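Local coordinates for FKBO (Streptomyces hygroscopicus, PDB 4BPS), which hydrolyses chorismate to pyruvate and a dihydroxylated cyclohexadiene carboxylic acid, a step in the biosynthesis of the immunosuppressants FK506 and FK520, at residues A244-L249 against L336-G341; T211-P216 against P223-R228; H251-H256 against R332-V337. All blocks are in the same frame, centred on the assembly; numbering follows the deposited sequence.

Contact 1 of 3, residues A244-L249 against L336-G341; sequences ATAGIL and LVEIEG. With 3EB (3-(2-carboxyethyl)benzoic acid), chain B.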
loop_
_atom_site.group_PDB
_atom_site.type_symbol
_atom_site.label_atom_id
_atom_site.label_comp_id
_atom_site.label_asym_id
_atom_site.label_seq_id
_atom_site.Cartn_x
_atom_site.Cartn_y
_atom_site.Cartn_z
ATOM N N ALA A 244 0.934 4.594 3.122
ATOM C CA ALA A 244 1.900 4.514 4.212
ATOM C C ALA A 244 2.432 5.926 4.441
ATOM O O ALA A 244 2.850 6.602 3.491
ATOM C CB ALA A 244 3.014 3.571 3.848
ATOM N N THR A 245 2.391 6.361 5.699
ATOM C CA THR A 245 2.656 7.746 6.081
ATOM C C THR A 245 3.781 7.783 7.118
ATOM O O THR A 245 3.713 7.057 8.114
ATOM C CB THR A 245 1.365 8.360 6.646
ATOM O OG1 THR A 245 0.314 8.272 5.669
ATOM C CG2 THR A 245 1.580 9.844 6.990
ATOM N N ALA A 246 4.781 8.612 6.847
ATOM C CA ALA A 246 5.997 8.684 7.643
ATOM C C ALA A 246 6.119 10.010 8.382
ATOM O O ALA A 246 5.356 10.966 8.142
ATOM C CB ALA A 246 7.212 8.522 6.732
ATOM N N GLY A 247 7.119 10.067 9.264
ATOM C CA GLY A 247 7.487 11.293 9.970
ATOM C C GLY A 247 8.370 12.189 9.109
ATOM O O GLY A 247 9.601 12.268 9.313
ATOM N N ILE A 248 7.722 12.835 8.144
ATOM C CA ILE A 248 8.353 13.728 7.194
ATOM C C ILE A 248 7.602 15.071 7.214
ATOM O O ILE A 248 6.374 15.108 7.404
ATOM C CB ILE A 248 8.298 13.089 5.761
ATOM C CG1 ILE A 248 9.403 12.038 5.576
ATOM C CG2 ILE A 248 8.421 14.116 4.653
ATOM C CD1 ILE A 248 9.209 11.118 4.364
ATOM N N LEU A 249 8.344 16.153 7.009
ATOM C CA LEU A 249 7.750 17.477 6.791
ATOM C C LEU A 249 8.464 18.048 5.556
ATOM O O LEU A 249 9.700 18.029 5.460
ATOM C CB LEU A 249 7.761 18.338 8.061
ATOM C CG LEU A 249 6.839 17.802 9.198
ATOM C CD1 LEU A 249 7.031 18.626 10.460
ATOM C CD2 LEU A 249 5.293 17.634 8.891
ATOM N N LEU A 336 11.784 5.384 10.866
ATOM C CA LEU A 336 11.725 4.374 11.908
ATOM C C LEU A 336 10.357 3.723 12.057
ATOM O O LEU A 336 10.217 2.704 12.751
ATOM C CB LEU A 336 12.101 5.025 13.245
ATOM C CG LEU A 336 13.455 5.748 13.245
ATOM C CD1 LEU A 336 13.661 6.501 14.548
ATOM C CD2 LEU A 336 14.582 4.769 12.994
ATOM N N VAL A 337 9.335 4.342 11.452
ATOM C CA VAL A 337 7.953 3.912 11.624
ATOM C C VAL A 337 7.120 4.498 10.499
ATOM O O VAL A 337 7.401 5.615 10.028
ATOM C CB VAL A 337 7.408 4.374 13.001
ATOM C CG1 VAL A 337 7.539 5.910 13.216
ATOM C CG2 VAL A 337 5.947 3.906 13.206
ATOM N N GLU A 338 6.106 3.761 10.041
ATOM C CA GLU A 338 5.114 4.320 9.135
ATOM C C GLU A 338 3.762 3.679 9.429
ATOM O O GLU A 338 3.703 2.567 9.966
ATOM C CB GLU A 338 5.425 4.021 7.679
ATOM C CG GLU A 338 6.537 4.822 7.122
ATOM C CD GLU A 338 6.660 4.599 5.634
ATOM O OE1 GLU A 338 6.270 3.488 5.158
ATOM O OE2 GLU A 338 7.134 5.492 4.922
ATOM N N ILE A 339 2.692 4.371 9.055
ATOM C CA ILE A 339 1.346 3.900 9.288
ATOM C C ILE A 339 0.517 4.082 8.020
ATOM O O ILE A 339 0.550 5.155 7.413
ATOM C CB ILE A 339 0.679 4.672 10.441
ATOM C CG1 ILE A 339 1.562 4.676 11.691
ATOM C CG2 ILE A 339 -0.694 4.082 10.763
ATOM C CD1 ILE A 339 2.202 5.980 11.985
ATOM N N GLU A 340 -0.228 3.038 7.630
ATOM C CA GLU A 340 -1.223 3.141 6.577
ATOM C C GLU A 340 -2.582 2.745 7.161
ATOM O O GLU A 340 -2.671 2.128 8.223
ATOM C CB GLU A 340 -0.877 2.222 5.388
ATOM C CG GLU A 340 -0.907 0.749 5.722
ATOM C CD GLU A 340 -0.607 -0.129 4.519
ATOM O OE1 GLU A 340 0.520 -0.056 3.987
ATOM O OE2 GLU A 340 -1.511 -0.909 4.088
ATOM N N GLY A 341 -3.653 3.018 6.421
ATOM C CA GLY A 341 -4.966 2.587 6.834
ATOM C C GLY A 341 -6.010 3.118 5.858
ATOM O O GLY A 341 -5.678 3.663 4.808
HETATM C C 3EB B . 7.673 9.014 1.973
HETATM O O 3EB B . 8.373 9.239 0.980
HETATM C CA 3EB B . 7.894 7.813 2.850
HETATM O OAB 3EB B . 7.764 4.392 -2.679
HETATM O OAD 3EB B . 5.683 3.633 -2.797
HETATM C CAE 3EB B . 5.685 6.175 1.541
HETATM C CAF 3EB B . 4.668 5.665 0.742
HETATM C CAG 3EB B . 7.020 6.045 1.157
HETATM C CAH 3EB B . 4.967 5.011 -0.441
HETATM C CAL 3EB B . 6.628 4.256 -2.181
HETATM C CAM 3EB B . 7.301 5.401 -0.049
HETATM C CAN 3EB B . 6.287 4.898 -0.863
HETATM O OXT 3EB B . 6.744 9.821 2.360
HETATM C C2 3EB B . 8.165 6.535 2.029
HETATM O O HOH W 1 8.760 7.936 9.985
#
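The side chain of E338 runs past the methyl groups of A244 and A246, its carboxylate flanked by them and, through OE2, also set against the bound 3-(2-carboxyethyl)benzoic acid. With CG anti to the carbonyl carbon (chi1 -74°) and the chain extended beyond it, each carboxylate oxygen meets a different alanine: OE1 of E338 lies 3.5 Å from CB of A244, and OE2 of E338 the same distance from CB of A246. OE2 of E338 is also 3.2 Å from the CA atom of the ligand, one of the two carbons that link its ring to the propionate carboxylate. The backbone of A244 takes part as well: O of A244 comes to the rim of the ligand ring, 3.4 Å from CAF.

Two backbone hydrogen bonds join the antiparallel strands at the pair T245 and I339. The amide N of T245 donates to O of I339 over 2.8 Å, with a bent N-H...O angle of 137°; the return bond, from N of I339 to O of T245, is straighter (158°). T245 and I339 direct their side chains to the sheet face opposite E338, toward helix 259-274, and OG1 of T245 is bonded to the carbonyl of S243. Beyond this pair the strands part: a water accepts from N of G247, centre of an inverse gamma turn, and donates to O of V337. E340 instead turns its carboxylate to K297, T180, Y299 and W138.

The paired strands 239-249 and 337-343 thus form a sheet floor of the chorismatase active site, in a YjgF-type fold, from which E338, the proton acceptor, rises against the ligand.

Contact 2 of 3, residues T211-P216 against P223-R228; sequences TAHHYP and PPVFAR. With 3EB (3-(2-carboxyethyl)benzoic acid), chain B.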
loop_
_atom_site.group_PDB
_atom_site.type_symbol
_atom_site.label_atom_id
_atom_site.label_comp_id
_atom_site.label_asym_id
_atom_site.label_seq_id
_atom_site.Cartn_x
_atom_site.Cartn_y
_atom_site.Cartn_z
ATOM N N THR A 211 5.002 16.650 -2.831
ATOM C CA THR A 211 4.576 15.583 -3.739
ATOM C C THR A 211 5.755 14.682 -4.074
ATOM O O THR A 211 6.839 15.171 -4.425
ATOM C CB THR A 211 3.976 16.226 -4.983
ATOM O OG1 THR A 211 2.768 16.891 -4.589
ATOM C CG2 THR A 211 3.643 15.226 -6.067
ATOM N N ALA A 212 5.546 13.371 -3.948
ATOM C CA ALA A 212 6.643 12.398 -4.022
ATOM C C ALA A 212 7.464 12.564 -5.300
ATOM O O ALA A 212 8.702 12.573 -5.244
ATOM C CB ALA A 212 6.094 10.978 -3.873
ATOM N N HIS A 213 6.789 12.679 -6.454
ATOM C CA HIS A 213 7.572 12.733 -7.690
ATOM C C HIS A 213 8.246 14.078 -7.919
ATOM O O HIS A 213 8.975 14.245 -8.893
ATOM C CB HIS A 213 6.778 12.247 -8.912
ATOM C CG HIS A 213 5.659 13.121 -9.352
ATOM N ND1 HIS A 213 4.373 13.001 -8.856
ATOM C CD2 HIS A 213 5.617 14.061 -10.326
ATOM C CE1 HIS A 213 3.600 13.877 -9.480
ATOM N NE2 HIS A 213 4.324 14.527 -10.377
ATOM N N HIS A 214 8.042 15.011 -6.980
ATOM C CA HIS A 214 8.790 16.278 -6.944
ATOM C C HIS A 214 9.953 16.247 -5.957
ATOM O O HIS A 214 10.613 17.269 -5.771
ATOM C CB HIS A 214 7.858 17.444 -6.576
ATOM C CG HIS A 214 6.804 17.710 -7.593
ATOM N ND1 HIS A 214 5.768 18.591 -7.366
ATOM C CD2 HIS A 214 6.622 17.223 -8.840
ATOM C CE1 HIS A 214 4.983 18.625 -8.429
ATOM N NE2 HIS A 214 5.483 17.809 -9.341
ATOM N N TYR A 215 10.215 15.119 -5.314
ATOM C CA TYR A 215 11.350 15.046 -4.417
ATOM C C TYR A 215 12.645 15.439 -5.139
ATOM O O TYR A 215 12.847 15.111 -6.306
ATOM C CB TYR A 215 11.539 13.646 -3.850
ATOM C CG TYR A 215 10.631 13.200 -2.704
ATOM C CD1 TYR A 215 9.590 13.996 -2.210
ATOM C CD2 TYR A 215 10.830 11.967 -2.116
ATOM C CE1 TYR A 215 8.805 13.543 -1.175
ATOM C CE2 TYR A 215 10.039 11.490 -1.093
ATOM C CZ TYR A 215 9.017 12.274 -0.622
ATOM O OH TYR A 215 8.168 11.841 0.396
ATOM N N PRO A 216 13.573 16.059 -4.403
ATOM C CA PRO A 216 14.844 16.462 -5.008
ATOM C C PRO A 216 15.737 15.245 -5.259
ATOM O O PRO A 216 15.486 14.128 -4.782
ATOM C CB PRO A 216 15.441 17.387 -3.945
ATOM C CG PRO A 216 14.885 16.875 -2.649
ATOM C CD PRO A 216 13.481 16.464 -2.986
ATOM N N PRO A 223 12.791 9.847 -8.649
ATOM C CA PRO A 223 11.980 10.027 -7.436
ATOM C C PRO A 223 10.916 8.958 -7.306
ATOM O O PRO A 223 10.502 8.318 -8.291
ATOM C CB PRO A 223 11.325 11.399 -7.649
ATOM C CG PRO A 223 11.273 11.546 -9.106
ATOM C CD PRO A 223 12.520 10.888 -9.646
ATOM N N PRO A 224 10.443 8.763 -6.075
ATOM C CA PRO A 224 9.218 7.980 -5.892
ATOM C C PRO A 224 8.043 8.666 -6.557
ATOM O O PRO A 224 8.129 9.847 -6.921
ATOM C CB PRO A 224 9.036 7.922 -4.365
ATOM C CG PRO A 224 10.072 8.787 -3.783
ATOM C CD PRO A 224 10.875 9.440 -4.847
ATOM N N VAL A 225 6.950 7.927 -6.744
ATOM C CA VAL A 225 5.723 8.507 -7.281
ATOM C C VAL A 225 4.554 7.823 -6.619
ATOM O O VAL A 225 4.502 6.596 -6.579
ATOM C CB VAL A 225 5.668 8.388 -8.820
ATOM C CG1 VAL A 225 5.840 6.928 -9.304
ATOM C CG2 VAL A 225 4.391 8.977 -9.371
ATOM N N PHE A 226 3.657 8.627 -6.056
ATOM C CA PHE A 226 2.454 8.145 -5.361
ATOM C C PHE A 226 1.698 9.329 -4.778
ATOM O O PHE A 226 2.307 10.352 -4.435
ATOM C CB PHE A 226 2.751 7.111 -4.239
ATOM C CG PHE A 226 3.678 7.599 -3.156
ATOM C CD1 PHE A 226 5.059 7.439 -3.255
ATOM C CD2 PHE A 226 3.172 8.198 -2.016
ATOM C CE1 PHE A 226 5.898 7.873 -2.259
ATOM C CE2 PHE A 226 4.010 8.640 -1.013
ATOM C CZ PHE A 226 5.374 8.496 -1.141
ATOM N N ALA A 227 0.393 9.147 -4.597
ATOM C CA ALA A 227 -0.440 10.129 -3.912
ATOM C C ALA A 227 -0.405 9.874 -2.413
ATOM O O ALA A 227 -0.070 8.772 -1.982
ATOM C CB ALA A 227 -1.868 10.029 -4.406
ATOM N N ARG A 228 -0.805 10.857 -1.607
ATOM C CA ARG A 228 -0.789 10.686 -0.143
ATOM C C ARG A 228 -2.068 9.981 0.373
ATOM O O ARG A 228 -2.061 9.381 1.464
ATOM C CB ARG A 228 -0.544 12.033 0.559
ATOM C CG ARG A 228 0.755 12.681 0.110
ATOM C CD ARG A 228 1.964 11.867 0.523
ATOM N NE ARG A 228 3.172 12.369 -0.125
ATOM C CZ ARG A 228 4.398 12.013 0.249
ATOM N NH1 ARG A 228 4.580 11.174 1.258
ATOM N NH2 ARG A 228 5.446 12.518 -0.394
HETATM C C 3EB B . 7.673 9.014 1.973
HETATM O O 3EB B . 8.373 9.239 0.980
HETATM C CA 3EB B . 7.894 7.813 2.850
HETATM O OAB 3EB B . 7.764 4.392 -2.679
HETATM O OAD 3EB B . 5.683 3.633 -2.797
HETATM C CAE 3EB B . 5.685 6.175 1.541
HETATM C CAF 3EB B . 4.668 5.665 0.742
HETATM C CAG 3EB B . 7.020 6.045 1.157
HETATM C CAH 3EB B . 4.967 5.011 -0.441
HETATM C CAL 3EB B . 6.628 4.256 -2.181
HETATM C CAM 3EB B . 7.301 5.401 -0.049
HETATM C CAN 3EB B . 6.287 4.898 -0.863
HETATM O OXT 3EB B . 6.744 9.821 2.360
HETATM C C2 3EB B . 8.165 6.535 2.029
HETATM O O HOH W 2 2.821 12.678 -2.989
HETATM O O HOH W 3 4.010 11.531 -6.542
#
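Part of the substrate site, binding one carboxylate of the ligand, is built here from the long loop between strands 201-204 and 229-232, which folds back on itself. Y215 and R228 meet tip to tip, and NH2 of R228 donates to OH of Y215 over 2.9 Å in an almost straight bond (177°) lying in the guanidinium plane. Both then hold the propionate carboxylate of the bound 3-(2-carboxyethyl)benzoic acid: OH of Y215 donates to the ligand O atom at 2.7 Å, and NH1 of R228 donates to the ligand OXT atom at 2.8 Å.

F226 is sandwiched. Its CG lies between the backbone N and the carbonyl carbon (chi1 58°), which sets the ring between A212 and the ligand. The ligand ring covers one face, with CAH 3.4 Å above the plane of F226, and the methyl of A212 sits on the other in a CH-pi contact, CB of A212 3.8 Å from the ring centroid. P224 packs crosswise on Y215, CG of P224 lying 3.7 Å from CD2 of Y215, and it also touches Y155 and R162 of helix 154-169. Two waters bridge the segments: one accepts from N of A212 and NE of R228 and donates to O of F226; the other accepts from the amides of H213 and F226.

Because the tyrosine hydroxyl accepts from the arginine, its own proton is directed at the ligand, and the guanidinium probably strengthens it as a donor to the carboxylate.

Contact 3 of 3, residues H251-H256 against R332-V337; sequences HRTVHH and REDLLV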
loop_
_atom_site.group_PDB
_atom_site.type_symbol
_atom_site.label_atom_id
_atom_site.label_comp_id
_atom_site.label_asym_id
_atom_site.label_seq_id
_atom_site.Cartn_x
_atom_site.Cartn_y
_atom_site.Cartn_z
ATOM N N HIS A 251 9.944 17.343 2.273
ATOM C CA HIS A 251 10.460 16.030 1.896
ATOM C C HIS A 251 11.325 15.429 2.998
ATOM O O HIS A 251 11.803 14.307 2.847
ATOM C CB HIS A 251 11.268 16.068 0.592
ATOM C CG HIS A 251 12.456 16.974 0.660
ATOM N ND1 HIS A 251 13.575 16.693 1.420
ATOM C CD2 HIS A 251 12.655 18.188 0.100
ATOM C CE1 HIS A 251 14.414 17.706 1.319
ATOM N NE2 HIS A 251 13.880 18.625 0.530
ATOM N N ARG A 252 11.572 16.178 4.058
ATOM C CA ARG A 252 12.610 15.826 5.011
ATOM C C ARG A 252 12.151 14.885 6.107
ATOM O O ARG A 252 11.121 15.111 6.743
ATOM C CB ARG A 252 13.050 17.124 5.710
ATOM C CG ARG A 252 14.255 17.891 5.236
ATOM C CD ARG A 252 14.799 18.737 6.459
ATOM N NE ARG A 252 14.765 17.948 7.714
ATOM C CZ ARG A 252 15.224 18.310 8.899
ATOM N NH1 ARG A 252 15.803 19.489 9.079
ATOM N NH2 ARG A 252 15.104 17.449 9.922
ATOM N N THR A 253 12.979 13.886 6.404
ATOM C CA THR A 253 12.816 13.118 7.621
ATOM C C THR A 253 12.947 14.072 8.801
ATOM O O THR A 253 13.907 14.860 8.871
ATOM C CB THR A 253 13.900 12.039 7.716
ATOM O OG1 THR A 253 13.720 11.143 6.624
ATOM C CG2 THR A 253 13.821 11.292 9.049
ATOM N N VAL A 254 12.020 13.989 9.751
ATOM C CA VAL A 254 12.114 14.748 10.997
ATOM C C VAL A 254 12.255 13.783 12.181
ATOM O O VAL A 254 12.144 12.567 12.024
ATOM C CB VAL A 254 10.962 15.754 11.158
ATOM C CG1 VAL A 254 11.041 16.820 10.066
ATOM C CG2 VAL A 254 9.634 15.058 11.206
ATOM N N HIS A 255 12.593 14.333 13.346
ATOM C CA HIS A 255 12.728 13.511 14.559
ATOM C C HIS A 255 13.705 12.349 14.346
ATOM O O HIS A 255 13.425 11.189 14.665
ATOM C CB HIS A 255 11.378 13.038 15.086
ATOM C CG HIS A 255 10.486 14.157 15.515
ATOM N ND1 HIS A 255 10.822 15.034 16.525
ATOM C CD2 HIS A 255 9.264 14.537 15.076
ATOM C CE1 HIS A 255 9.838 15.901 16.688
ATOM N NE2 HIS A 255 8.879 15.618 15.826
ATOM N N HIS A 256 14.909 12.677 13.874
ATOM C CA HIS A 256 15.942 11.676 13.677
ATOM C C HIS A 256 16.161 10.877 14.955
ATOM O O HIS A 256 16.331 11.445 16.036
ATOM C CB HIS A 256 17.254 12.370 13.254
ATOM C CG HIS A 256 18.259 11.434 12.680
ATOM N ND1 HIS A 256 19.140 10.709 13.458
ATOM C CD2 HIS A 256 18.551 11.135 11.393
ATOM C CE1 HIS A 256 19.917 9.984 12.667
ATOM N NE2 HIS A 256 19.583 10.228 11.411
ATOM N N ARG A 332 13.451 4.790 3.706
ATOM C CA ARG A 332 14.723 5.445 4.060
ATOM C C ARG A 332 15.232 4.837 5.346
ATOM O O ARG A 332 14.449 4.610 6.275
ATOM C CB ARG A 332 14.557 6.941 4.336
ATOM C CG ARG A 332 13.947 7.719 3.218
ATOM C CD ARG A 332 13.744 9.151 3.623
ATOM N NE ARG A 332 13.086 9.880 2.554
ATOM C CZ ARG A 332 12.658 11.128 2.663
ATOM N NH1 ARG A 332 12.752 11.813 3.822
ATOM N NH2 ARG A 332 12.100 11.699 1.609
ATOM N N GLU A 333 16.546 4.624 5.435
ATOM C CA GLU A 333 17.163 4.096 6.645
ATOM C C GLU A 333 16.781 4.927 7.881
ATOM O O GLU A 333 16.547 4.342 8.942
ATOM C CB GLU A 333 18.697 4.024 6.519
ATOM C CG GLU A 333 19.425 3.475 7.769
ATOM C CD GLU A 333 19.271 1.965 7.955
ATOM O OE1 GLU A 333 19.017 1.222 6.969
ATOM O OE2 GLU A 333 19.414 1.506 9.110
ATOM N N ASP A 334 16.698 6.259 7.736
ATOM C CA ASP A 334 16.400 7.092 8.903
ATOM C C ASP A 334 14.922 7.228 9.266
ATOM O O ASP A 334 14.604 7.888 10.259
ATOM C CB ASP A 334 17.070 8.474 8.804
ATOM C CG ASP A 334 16.538 9.347 7.681
ATOM O OD1 ASP A 334 15.469 9.060 7.098
ATOM O OD2 ASP A 334 17.189 10.397 7.438
ATOM N N LEU A 335 14.045 6.582 8.507
ATOM C CA LEU A 335 12.647 6.471 8.903
ATOM C C LEU A 335 12.489 5.222 9.750
ATOM O O LEU A 335 12.975 4.142 9.392
ATOM C CB LEU A 335 11.724 6.456 7.681
ATOM C CG LEU A 335 11.725 7.766 6.878
ATOM C CD1 LEU A 335 10.939 7.585 5.584
ATOM C CD2 LEU A 335 11.177 8.948 7.699
ATOM N N LEU A 336 11.784 5.384 10.866
ATOM C CA LEU A 336 11.725 4.374 11.908
ATOM C C LEU A 336 10.357 3.723 12.057
ATOM O O LEU A 336 10.217 2.704 12.751
ATOM C CB LEU A 336 12.101 5.025 13.245
ATOM C CG LEU A 336 13.455 5.748 13.245
ATOM C CD1 LEU A 336 13.661 6.501 14.548
ATOM C CD2 LEU A 336 14.582 4.769 12.994
ATOM N N VAL A 337 9.335 4.342 11.452
ATOM C CA VAL A 337 7.953 3.912 11.624
ATOM C C VAL A 337 7.120 4.498 10.499
ATOM O O VAL A 337 7.401 5.615 10.028
ATOM C CB VAL A 337 7.408 4.374 13.001
ATOM C CG1 VAL A 337 7.539 5.910 13.216
ATOM C CG2 VAL A 337 5.947 3.906 13.206
HETATM O O HOH W 4 20.127 10.108 8.739
#
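The carbonyl oxygen of H251 is gripped by two nitrogens of R332, NH1 at 2.8 Å and NH2 at 2.9 Å, in an end-on fork that lies in both the carbonyl and the guanidinium planes. NH1 of R332 also donates to OG1 of T253 over 3.0 Å, and this hydroxyl donates to OD1 of D334 at 2.8 Å, so a chain of hydrogen bonds runs from arginine through threonine to aspartate. CG of D334 sits between its backbone N and carbonyl carbon (chi1 66°), bringing OD1 to T253, whose hydroxyl reaches the syn side but 35° out of the carboxylate plane. R332 and D334 both belong to a type I turn, R332 to L335; it precedes strand 337-343 and is tied by these bonds to the short strand 252-253, where the chain has just doubled back from strand 239-249. The side chain of R332, extended from CG to NE, also brings its guanidinium against Y215, a substrate-binding residue. CD2 of L335 packs against the hydroxyl, 3.5 Å from OG1 of T253. At the solvent side the ring of H256 stands at 89° to the D334 carboxylate, and a water bound to NE2 of H256 donates a long bond, 3.2 Å, to OD2 of D334.

In the fold
Contacts 1 and 2 are buried and meet the same ligand from different parts of the chain, whereas contact 3 lies at the surface. Contact 1 is a strand pair presenting the catalytic glutamate among aliphatic neighbours; contact 2 has no regular strand and relies on a charged and hydroxyl grip plus an aromatic ring held between the ligand and an alanine methyl. In contact 3 a polar side-chain network takes the place of backbone pairing. Contacts 1 and 3 share L336 and V337 and are continuous through the sheet, since strand 252-253 neighbours strand 239-249; A246 and I248 of contact 1 pack on L335. P216 of contact 2 packs on H251 of contact 3, joining pocket loop and surface.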